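PDB 6KPB: scarecrow-like protein 3 from Arabidopsis thaliana, which probably acts as a transcription factor in plant development and binds zinc finger proteins of the IDD family, including JACKDAW/IDD10. Local coordinates for residues L151-A156 / P177-A182; R330-L335 / S423-L428; L54-L59 / S83-P88. All blocks are in the same frame, centred on the assembly; numbering follows the deposited sequence.

Contact 1 (L151-A156 / P177-A182); sequences LLTNRA and PAQWLA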
loop_
_atom_site.group_PDB
_atom_site.type_symbol
_atom_site.label_atom_id
_atom_site.label_comp_id
_atom_site.label_asym_id
_atom_site.label_seq_id
_atom_site.Cartn_x
_atom_site.Cartn_y
_atom_site.Cartn_z
ATOM N N LEU A 151 -3.728 -18.918 28.548
ATOM C CA LEU A 151 -3.834 -19.981 29.543
ATOM C C LEU A 151 -3.750 -19.416 30.957
ATOM O O LEU A 151 -4.565 -19.753 31.822
ATOM C CB LEU A 151 -2.738 -21.024 29.307
ATOM C CG LEU A 151 -2.817 -22.397 29.983
ATOM C CD1 LEU A 151 -1.924 -23.381 29.238
ATOM C CD2 LEU A 151 -2.420 -22.347 31.457
ATOM N N LEU A 152 -2.763 -18.553 31.208
ATOM C CA LEU A 152 -2.565 -18.024 32.554
ATOM C C LEU A 152 -3.715 -17.118 32.976
ATOM O O LEU A 152 -4.181 -17.188 34.119
ATOM C CB LEU A 152 -1.234 -17.276 32.633
ATOM C CG LEU A 152 0.027 -18.143 32.585
ATOM C CD1 LEU A 152 1.283 -17.284 32.467
ATOM C CD2 LEU A 152 0.094 -19.038 33.815
ATOM N N THR A 153 -4.190 -16.262 32.067
ATOM C CA THR A 153 -5.250 -15.325 32.428
ATOM C C THR A 153 -6.589 -16.034 32.597
ATOM O O THR A 153 -7.386 -15.663 33.466
ATOM C CB THR A 153 -5.360 -14.218 31.380
ATOM O OG1 THR A 153 -5.682 -14.792 30.108
ATOM C CG2 THR A 153 -4.048 -13.456 31.271
ATOM N N ASN A 154 -6.858 -17.055 31.776
ATOM C CA ASN A 154 -8.098 -17.811 31.936
ATOM C C ASN A 154 -8.130 -18.549 33.271
ATOM O O ASN A 154 -9.178 -18.617 33.921
ATOM C CB ASN A 154 -8.278 -18.792 30.777
ATOM C CG ASN A 154 -8.657 -18.100 29.480
ATOM O OD1 ASN A 154 -8.983 -16.913 29.467
ATOM N ND2 ASN A 154 -8.625 -18.846 28.381
ATOM N N ARG A 155 -6.991 -19.104 33.694
ATOM C CA ARG A 155 -6.925 -19.747 35.004
ATOM C C ARG A 155 -7.174 -18.742 36.122
ATOM O O ARG A 155 -7.903 -19.032 37.078
ATOM C CB ARG A 155 -5.569 -20.426 35.188
ATOM C CG ARG A 155 -5.444 -21.776 34.505
ATOM C CD ARG A 155 -6.108 -22.872 35.327
ATOM N NE ARG A 155 -7.189 -23.526 34.597
ATOM C CZ ARG A 155 -7.006 -24.472 33.683
ATOM N NH1 ARG A 155 -5.778 -24.873 33.378
ATOM N NH2 ARG A 155 -8.048 -25.015 33.068
ATOM N N ALA A 156 -6.578 -17.552 36.016
ATOM C CA ALA A 156 -6.784 -16.528 37.035
ATOM C C ALA A 156 -8.241 -16.088 37.087
ATOM O O ALA A 156 -8.781 -15.827 38.170
ATOM C CB ALA A 156 -5.869 -15.333 36.769
ATOM N N PRO A 177 -10.541 -14.845 19.031
ATOM C CA PRO A 177 -11.557 -15.554 19.824
ATOM C C PRO A 177 -11.040 -16.795 20.536
ATOM O O PRO A 177 -11.767 -17.342 21.375
ATOM C CB PRO A 177 -12.623 -15.917 18.782
ATOM C CG PRO A 177 -11.886 -15.962 17.490
ATOM C CD PRO A 177 -10.824 -14.904 17.586
ATOM N N ALA A 178 -9.819 -17.253 20.241
ATOM C CA ALA A 178 -9.282 -18.433 20.911
ATOM C C ALA A 178 -9.122 -18.229 22.411
ATOM O O ALA A 178 -9.112 -19.208 23.164
ATOM C CB ALA A 178 -7.934 -18.818 20.297
ATOM N N GLN A 179 -8.998 -16.978 22.858
ATOM C CA GLN A 179 -8.836 -16.709 24.283
ATOM C C GLN A 179 -10.076 -17.116 25.069
ATOM O O GLN A 179 -9.966 -17.709 26.148
ATOM C CB GLN A 179 -8.526 -15.229 24.500
ATOM C CG GLN A 179 -8.456 -14.809 25.957
ATOM C CD GLN A 179 -8.081 -13.349 26.117
ATOM O OE1 GLN A 179 -8.292 -12.540 25.212
ATOM N NE2 GLN A 179 -7.516 -13.004 27.268
ATOM N N TRP A 180 -11.263 -16.808 24.548
ATOM C CA TRP A 180 -12.498 -17.080 25.270
ATOM C C TRP A 180 -13.165 -18.388 24.865
ATOM O O TRP A 180 -14.033 -18.871 25.599
ATOM C CB TRP A 180 -13.490 -15.925 25.085
ATOM C CG TRP A 180 -12.875 -14.567 25.295
ATOM C CD1 TRP A 180 -12.886 -13.519 24.421
ATOM C CD2 TRP A 180 -12.145 -14.118 26.447
ATOM N NE1 TRP A 180 -12.217 -12.446 24.957
ATOM C CE2 TRP A 180 -11.752 -12.788 26.200
ATOM C CE3 TRP A 180 -11.789 -14.709 27.663
ATOM C CZ2 TRP A 180 -11.021 -12.041 27.122
ATOM C CZ3 TRP A 180 -11.062 -13.966 28.576
ATOM C CH2 TRP A 180 -10.686 -12.647 28.299
ATOM N N LEU A 181 -12.790 -18.965 23.721
ATOM C CA LEU A 181 -13.319 -20.277 23.359
ATOM C C LEU A 181 -12.905 -21.332 24.377
ATOM O O LEU A 181 -13.707 -22.198 24.747
ATOM C CB LEU A 181 -12.853 -20.667 21.956
ATOM C CG LEU A 181 -13.503 -19.943 20.775
ATOM C CD1 LEU A 181 -12.768 -20.257 19.484
ATOM C CD2 LEU A 181 -14.970 -20.317 20.659
ATOM N N ALA A 182 -11.658 -21.270 24.847
ATOM C CA ALA A 182 -11.209 -22.201 25.875
ATOM C C ALA A 182 -11.898 -21.930 27.207
ATOM O O ALA A 182 -12.296 -22.868 27.907
ATOM C CB ALA A 182 -9.691 -22.123 26.029
#
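Asn154 and Gln179 join two helices of the Rossmann-like part of the GRAS domain. Residues 177-182 lie in the N-terminal part of the beta-alpha-beta crossover between the parallel strands 166-171 and 196-203, while 151-156 lies on the helix leading into the first of these strands. The short axes approach to 10.0 Å at 42°. Gln179 comes first. Its backbone O accepts a hydrogen bond of 2.8 Å from Asn154 ND2, in the carbonyl plane and close to the amide plane of the donor, with an N-H...O angle of 158°. Its side chain, with CG anti to the backbone N and the chain extended from there, sends NE2 past Thr153 OG1 at 3.8 Å without bonding it; NE2 bonds to Ser255 OG, and Thr153 OG1 to the backbone O of Ser149. Trp180 follows, bringing CZ3 to 3.7 Å from Asn154 OD1, the amide and indole planes turned 38° apart. CG of Gln179 lies over one face of this indole, toward its rim, and NE1 bonds to Asp171 of the predicted VHIID motif. An alanine at Asn154 would probably leave the Gln179 carbonyl without this donor and open a gap beside the six-membered ring of Trp180. Last comes Ala182, an exposed residue, whose CB reaches ND2 of Asn154 at 4.2 Å.

Contact 2 (R330-L335 / S423-L428); sequences RTDSFL and SQRIDL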
loop_
_atom_site.group_PDB
_atom_site.type_symbol
_atom_site.label_atom_id
_atom_site.label_comp_id
_atom_site.label_asym_id
_atom_site.label_seq_id
_atom_site.Cartn_x
_atom_site.Cartn_y
_atom_site.Cartn_z
ATOM N N ARG A 330 -2.383 9.732 31.762
ATOM C CA ARG A 330 -3.479 9.054 31.076
ATOM C C ARG A 330 -3.618 7.614 31.555
ATOM O O ARG A 330 -4.736 7.098 31.674
ATOM C CB ARG A 330 -3.262 9.100 29.562
ATOM C CG ARG A 330 -2.983 10.493 29.024
ATOM C CD ARG A 330 -2.800 10.504 27.512
ATOM N NE ARG A 330 -4.032 10.188 26.793
ATOM C CZ ARG A 330 -4.185 9.140 25.990
ATOM N NH1 ARG A 330 -3.178 8.300 25.789
ATOM N NH2 ARG A 330 -5.345 8.935 25.379
ATOM N N THR A 331 -2.493 6.951 31.836
ATOM C CA THR A 331 -2.546 5.585 32.347
ATOM C C THR A 331 -3.173 5.539 33.735
ATOM O O THR A 331 -3.971 4.643 34.033
ATOM C CB THR A 331 -1.142 4.980 32.378
ATOM O OG1 THR A 331 -0.630 4.884 31.044
ATOM C CG2 THR A 331 -1.172 3.594 33.003
ATOM N N ASP A 332 -2.822 6.498 34.594
ATOM C CA ASP A 332 -3.400 6.550 35.934
ATOM C C ASP A 332 -4.917 6.673 35.871
ATOM O O ASP A 332 -5.639 5.956 36.572
ATOM C CB ASP A 332 -2.804 7.721 36.719
ATOM C CG ASP A 332 -1.289 7.672 36.782
ATOM O OD1 ASP A 332 -0.692 6.737 36.206
ATOM O OD2 ASP A 332 -0.695 8.575 37.410
ATOM N N SER A 333 -5.416 7.580 35.026
ATOM C CA SER A 333 -6.858 7.781 34.924
ATOM C C SER A 333 -7.559 6.521 34.434
ATOM O O SER A 333 -8.652 6.187 34.908
ATOM C CB SER A 333 -7.163 8.957 33.993
ATOM O OG SER A 333 -7.259 8.528 32.645
ATOM N N PHE A 334 -6.945 5.804 33.490
ATOM C CA PHE A 334 -7.566 4.586 32.978
ATOM C C PHE A 334 -7.566 3.484 34.030
ATOM O O PHE A 334 -8.580 2.803 34.223
ATOM C CB PHE A 334 -6.853 4.124 31.708
ATOM C CG PHE A 334 -7.566 3.017 30.985
ATOM C CD1 PHE A 334 -8.829 3.221 30.453
ATOM C CD2 PHE A 334 -6.981 1.770 30.847
ATOM C CE1 PHE A 334 -9.492 2.205 29.793
ATOM C CE2 PHE A 334 -7.638 0.750 30.186
ATOM C CZ PHE A 334 -8.895 0.968 29.659
ATOM N N LEU A 335 -6.441 3.297 34.725
ATOM C CA LEU A 335 -6.383 2.285 35.774
ATOM C C LEU A 335 -7.334 2.621 36.916
ATOM O O LEU A 335 -7.963 1.727 37.493
ATOM C CB LEU A 335 -4.952 2.141 36.289
ATOM C CG LEU A 335 -3.954 1.525 35.306
ATOM C CD1 LEU A 335 -2.545 1.562 35.874
ATOM C CD2 LEU A 335 -4.361 0.100 34.964
ATOM N N SER A 423 4.184 -2.840 37.869
ATOM C CA SER A 423 3.702 -3.243 39.186
ATOM C C SER A 423 3.494 -2.032 40.087
ATOM O O SER A 423 2.430 -1.877 40.696
ATOM C CB SER A 423 4.676 -4.232 39.824
ATOM O OG SER A 423 4.725 -5.440 39.087
ATOM N N GLN A 424 4.501 -1.160 40.180
ATOM C CA GLN A 424 4.350 0.068 40.956
ATOM C C GLN A 424 3.177 0.893 40.445
ATOM O O GLN A 424 2.350 1.374 41.227
ATOM C CB GLN A 424 5.635 0.895 40.898
ATOM C CG GLN A 424 6.866 0.217 41.466
ATOM C CD GLN A 424 8.049 1.163 41.542
ATOM O OE1 GLN A 424 7.880 2.378 41.653
ATOM N NE2 GLN A 424 9.255 0.612 41.473
ATOM N N ARG A 425 3.092 1.062 39.125
ATOM C CA ARG A 425 2.037 1.877 38.533
ATOM C C ARG A 425 0.659 1.304 38.842
ATOM O O ARG A 425 -0.259 2.035 39.232
ATOM C CB ARG A 425 2.258 1.977 37.022
ATOM C CG ARG A 425 1.557 3.143 36.357
ATOM C CD ARG A 425 1.843 3.169 34.863
ATOM N NE ARG A 425 3.269 3.269 34.564
ATOM C CZ ARG A 425 3.950 4.410 34.543
ATOM N NH1 ARG A 425 5.245 4.408 34.255
ATOM N NH2 ARG A 425 3.337 5.556 34.813
ATOM N N ILE A 426 0.500 -0.011 38.685
ATOM C CA ILE A 426 -0.795 -0.641 38.927
ATOM C C ILE A 426 -1.095 -0.701 40.420
ATOM O O ILE A 426 -2.237 -0.483 40.847
ATOM C CB ILE A 426 -0.832 -2.036 38.275
ATOM C CG1 ILE A 426 -0.827 -1.907 36.749
ATOM C CG2 ILE A 426 -2.046 -2.825 38.738
ATOM C CD1 ILE A 426 -0.702 -3.227 36.026
ATOM N N ASP A 427 -0.081 -0.988 41.241
ATOM C CA ASP A 427 -0.298 -1.063 42.683
ATOM C C ASP A 427 -0.641 0.304 43.262
ATOM O O ASP A 427 -1.452 0.404 44.191
ATOM C CB ASP A 427 0.934 -1.655 43.371
ATOM C CG ASP A 427 0.804 -1.688 44.882
ATOM O OD1 ASP A 427 1.054 -0.650 45.528
ATOM O OD2 ASP A 427 0.443 -2.755 45.421
ATOM N N LEU A 428 -0.037 1.370 42.730
ATOM C CA LEU A 428 -0.384 2.713 43.177
ATOM C C LEU A 428 -1.801 3.103 42.783
ATOM O O LEU A 428 -2.393 3.972 43.431
ATOM C CB LEU A 428 0.604 3.736 42.616
ATOM C CG LEU A 428 1.910 3.925 43.389
ATOM C CD1 LEU A 428 2.704 5.091 42.820
ATOM C CD2 LEU A 428 1.625 4.139 44.870
#
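Thr331 and Arg425 meet through carbon, not through their polar ends: CG2 of the threonine lies 3.6 Å from CD of the arginine, and the two side chains cross at about a right angle. With OG1 beside the backbone N (chi1 -64°), the methyl CG2 is anti to that N, and it is this methyl that meets the arginine. On the buried side Leu335 does the packing with one methyl. Its CD1 touches CG1 of Ile426 at 4.0 Å and lies 4.1 Å from the backbone O of Arg425. Ile426 also packs on Met346 and Val348 of strand 345-351 and on Trp480 of strand 472-482. The outer side is looser. Asp332 is exposed, and its OD1 lies near the plane of the Arg425 guanidinium, at its edge, but 4.4 Å from NH2, too far for a salt bridge. Any attraction there is probably weak, whereas NH1 of the same arginine forms a salt bridge with Glu417. The axes of the two short segments approach to 10.0 Å and are inclined at 48°. This is the side-by-side helix packing of an alpha/beta fold, with helix 330-340 serving as the crossover between the parallel strands 251-257 and 345-351.

Contact 3 (L54-L59 / S83-P88); sequences LYLIHL and SHLASP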
loop_
_atom_site.group_PDB
_atom_site.type_symbol
_atom_site.label_atom_id
_atom_site.label_comp_id
_atom_site.label_asym_id
_atom_site.label_seq_id
_atom_site.Cartn_x
_atom_site.Cartn_y
_atom_site.Cartn_z
ATOM N N LEU A 54 28.085 -7.087 12.067
ATOM C CA LEU A 54 28.603 -6.131 13.040
ATOM C C LEU A 54 28.727 -4.737 12.437
ATOM O O LEU A 54 28.495 -3.735 13.124
ATOM C CB LEU A 54 29.952 -6.607 13.576
ATOM C CG LEU A 54 30.044 -6.632 15.101
ATOM C CD1 LEU A 54 28.910 -7.463 15.643
ATOM C CD2 LEU A 54 31.379 -7.186 15.564
ATOM N N TYR A 55 29.096 -4.654 11.158
ATOM C CA TYR A 55 29.150 -3.360 10.486
ATOM C C TYR A 55 27.770 -2.723 10.398
ATOM O O TYR A 55 27.646 -1.495 10.467
ATOM C CB TYR A 55 29.759 -3.524 9.093
ATOM C CG TYR A 55 30.073 -2.226 8.387
ATOM C CD1 TYR A 55 30.671 -1.171 9.066
ATOM C CD2 TYR A 55 29.770 -2.053 7.044
ATOM C CE1 TYR A 55 30.961 0.020 8.423
ATOM C CE2 TYR A 55 30.057 -0.868 6.392
ATOM C CZ TYR A 55 30.651 0.165 7.086
ATOM O OH TYR A 55 30.934 1.346 6.438
ATOM N N LEU A 56 26.722 -3.540 10.256
ATOM C CA LEU A 56 25.362 -3.012 10.249
ATOM C C LEU A 56 25.016 -2.358 11.580
ATOM O O LEU A 56 24.333 -1.329 11.616
ATOM C CB LEU A 56 24.367 -4.127 9.926
ATOM C CG LEU A 56 24.272 -4.570 8.466
ATOM C CD1 LEU A 56 23.519 -5.888 8.343
ATOM C CD2 LEU A 56 23.600 -3.491 7.637
ATOM N N ILE A 57 25.476 -2.948 12.688
ATOM C CA ILE A 57 25.208 -2.380 14.008
ATOM C C ILE A 57 25.872 -1.017 14.140
ATOM O O ILE A 57 25.247 -0.038 14.566
ATOM C CB ILE A 57 25.686 -3.338 15.114
ATOM C CG1 ILE A 57 25.288 -4.777 14.789
ATOM C CG2 ILE A 57 25.124 -2.917 16.463
ATOM C CD1 ILE A 57 25.751 -5.772 15.822
ATOM N N HIS A 58 27.156 -0.940 13.780
ATOM C CA HIS A 58 27.873 0.330 13.816
ATOM C C HIS A 58 27.155 1.395 12.991
ATOM O O HIS A 58 26.985 2.531 13.447
ATOM C CB HIS A 58 29.306 0.128 13.321
ATOM C CG HIS A 58 30.147 1.366 13.369
ATOM N ND1 HIS A 58 30.560 1.942 14.552
ATOM C CD2 HIS A 58 30.657 2.136 12.379
ATOM C CE1 HIS A 58 31.285 3.014 14.287
ATOM N NE2 HIS A 58 31.358 3.155 12.976
ATOM N N LEU A 59 26.710 1.041 11.783
ATOM C CA LEU A 59 25.973 1.994 10.956
ATOM C C LEU A 59 24.721 2.496 11.665
ATOM O O LEU A 59 24.407 3.690 11.614
ATOM C CB LEU A 59 25.604 1.352 9.618
ATOM C CG LEU A 59 26.518 1.536 8.404
ATOM C CD1 LEU A 59 26.590 0.264 7.585
ATOM C CD2 LEU A 59 26.027 2.693 7.543
ATOM N N SER A 83 21.440 0.599 3.058
ATOM C CA SER A 83 20.519 0.103 2.038
ATOM C C SER A 83 21.096 -1.094 1.294
ATOM O O SER A 83 20.384 -2.070 1.027
ATOM C CB SER A 83 20.170 1.222 1.059
ATOM O OG SER A 83 19.494 2.280 1.716
ATOM N N HIS A 84 22.383 -1.044 0.952
ATOM C CA HIS A 84 22.979 -2.127 0.181
ATOM C C HIS A 84 23.245 -3.366 1.027
ATOM O O HIS A 84 23.183 -4.487 0.508
ATOM C CB HIS A 84 24.273 -1.654 -0.481
ATOM C CG HIS A 84 24.070 -1.046 -1.833
ATOM N ND1 HIS A 84 24.082 -1.791 -2.993
ATOM C CD2 HIS A 84 23.844 0.234 -2.213
ATOM C CE1 HIS A 84 23.875 -0.996 -4.027
ATOM N NE2 HIS A 84 23.728 0.238 -3.581
ATOM N N LEU A 85 23.536 -3.197 2.317
ATOM C CA LEU A 85 23.832 -4.345 3.167
ATOM C C LEU A 85 22.567 -4.969 3.746
ATOM O O LEU A 85 22.414 -6.194 3.731
ATOM C CB LEU A 85 24.785 -3.940 4.295
ATOM C CG LEU A 85 26.193 -3.505 3.892
ATOM C CD1 LEU A 85 27.102 -3.453 5.111
ATOM C CD2 LEU A 85 26.765 -4.429 2.828
ATOM N N ALA A 86 21.656 -4.146 4.259
ATOM C CA ALA A 86 20.436 -4.663 4.857
ATOM C C ALA A 86 19.523 -5.262 3.790
ATOM O O ALA A 86 19.603 -4.930 2.604
ATOM C CB ALA A 86 19.697 -3.561 5.616
ATOM N N SER A 87 18.644 -6.158 4.232
ATOM C CA SER A 87 17.696 -6.821 3.346
ATOM C C SER A 87 16.622 -7.517 4.167
ATOM O O SER A 87 16.940 -8.209 5.142
ATOM C CB SER A 87 18.397 -7.839 2.445
ATOM O OG SER A 87 17.447 -8.645 1.768
ATOM N N PRO A 88 15.344 -7.366 3.807
ATOM C CA PRO A 88 14.291 -8.106 4.519
ATOM C C PRO A 88 14.324 -9.597 4.245
ATOM O O PRO A 88 13.685 -10.359 4.982
ATOM C CB PRO A 88 12.990 -7.476 3.996
ATOM C CG PRO A 88 13.409 -6.227 3.273
ATOM C CD PRO A 88 14.792 -6.480 2.771
#
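In the alpha-helical hairpin formed by helices 49-69 and 72-85, whose segments 54-59 and 83-88 both fall in the predicted leucine repeat I, Leu85 packs against Tyr55, Leu56 and Leu59. The helical bundle around it corresponds to the cap that accompanies the alpha/beta core in GRAS domains. Leu85 ends the second helix and reaches toward the first with two parts of its side chain. Near its root, CB meets CD2 of Leu56 at 3.6 Å. At its far end, CD1 comes obliquely to the Tyr55 ring, 3.6 Å from CD2 and 4.1 Å from CE2, and the two side chains cross at about a right angle. CG of Tyr55 is anti to the backbone N (chi1 -171°), and the ring carried from there meets Leu85 CD1. CD1 of Leu59, one helical turn further on, lies 3.8 Å above a face of the same ring, offset toward the rim, and touches Leu85 CD1 more distantly at 4.5 Å. Leu56 CD2 also borders the place where the helix gives way to extended chain: Ala86 N is 4.0 Å from it and Ala86 CB 4.4 Å. Leu56 also packs on Leu82 of the second helix and on Ala97 of helix 92-109. The neighbouring surfaces are used as well: Leu54 and Ile57 pack on apolar side chains of the bound peptide, and Ser83 and His84 on Lys117 of the second subunit. With no hydrogen bond between the segments, the contact probably depends on close apolar packing and the exclusion of water.

In the fold
Contacts 1 and 2 are buried contacts of the alpha/beta core, each with an exposed residue at its margin. Their centres are about 24 Å apart, and both join helices around one mixed sheet: Thr153 and Ile426 each touch strand 345-351. Contact 3 lies in the helical region, its centre about 41 Å from that of contact 1 and about 39 Å from that of contact 2; it is partly buried, and its segments also meet the bound peptide and the second subunit. The chemistry follows the place. Contact 1 turns on one buried amide-to-carbonyl hydrogen bond, contact 2 grades from apolar packing to a loose pair of opposite charges, and contact 3 is mainly apolar side-chain packing. No two contacts share a helix.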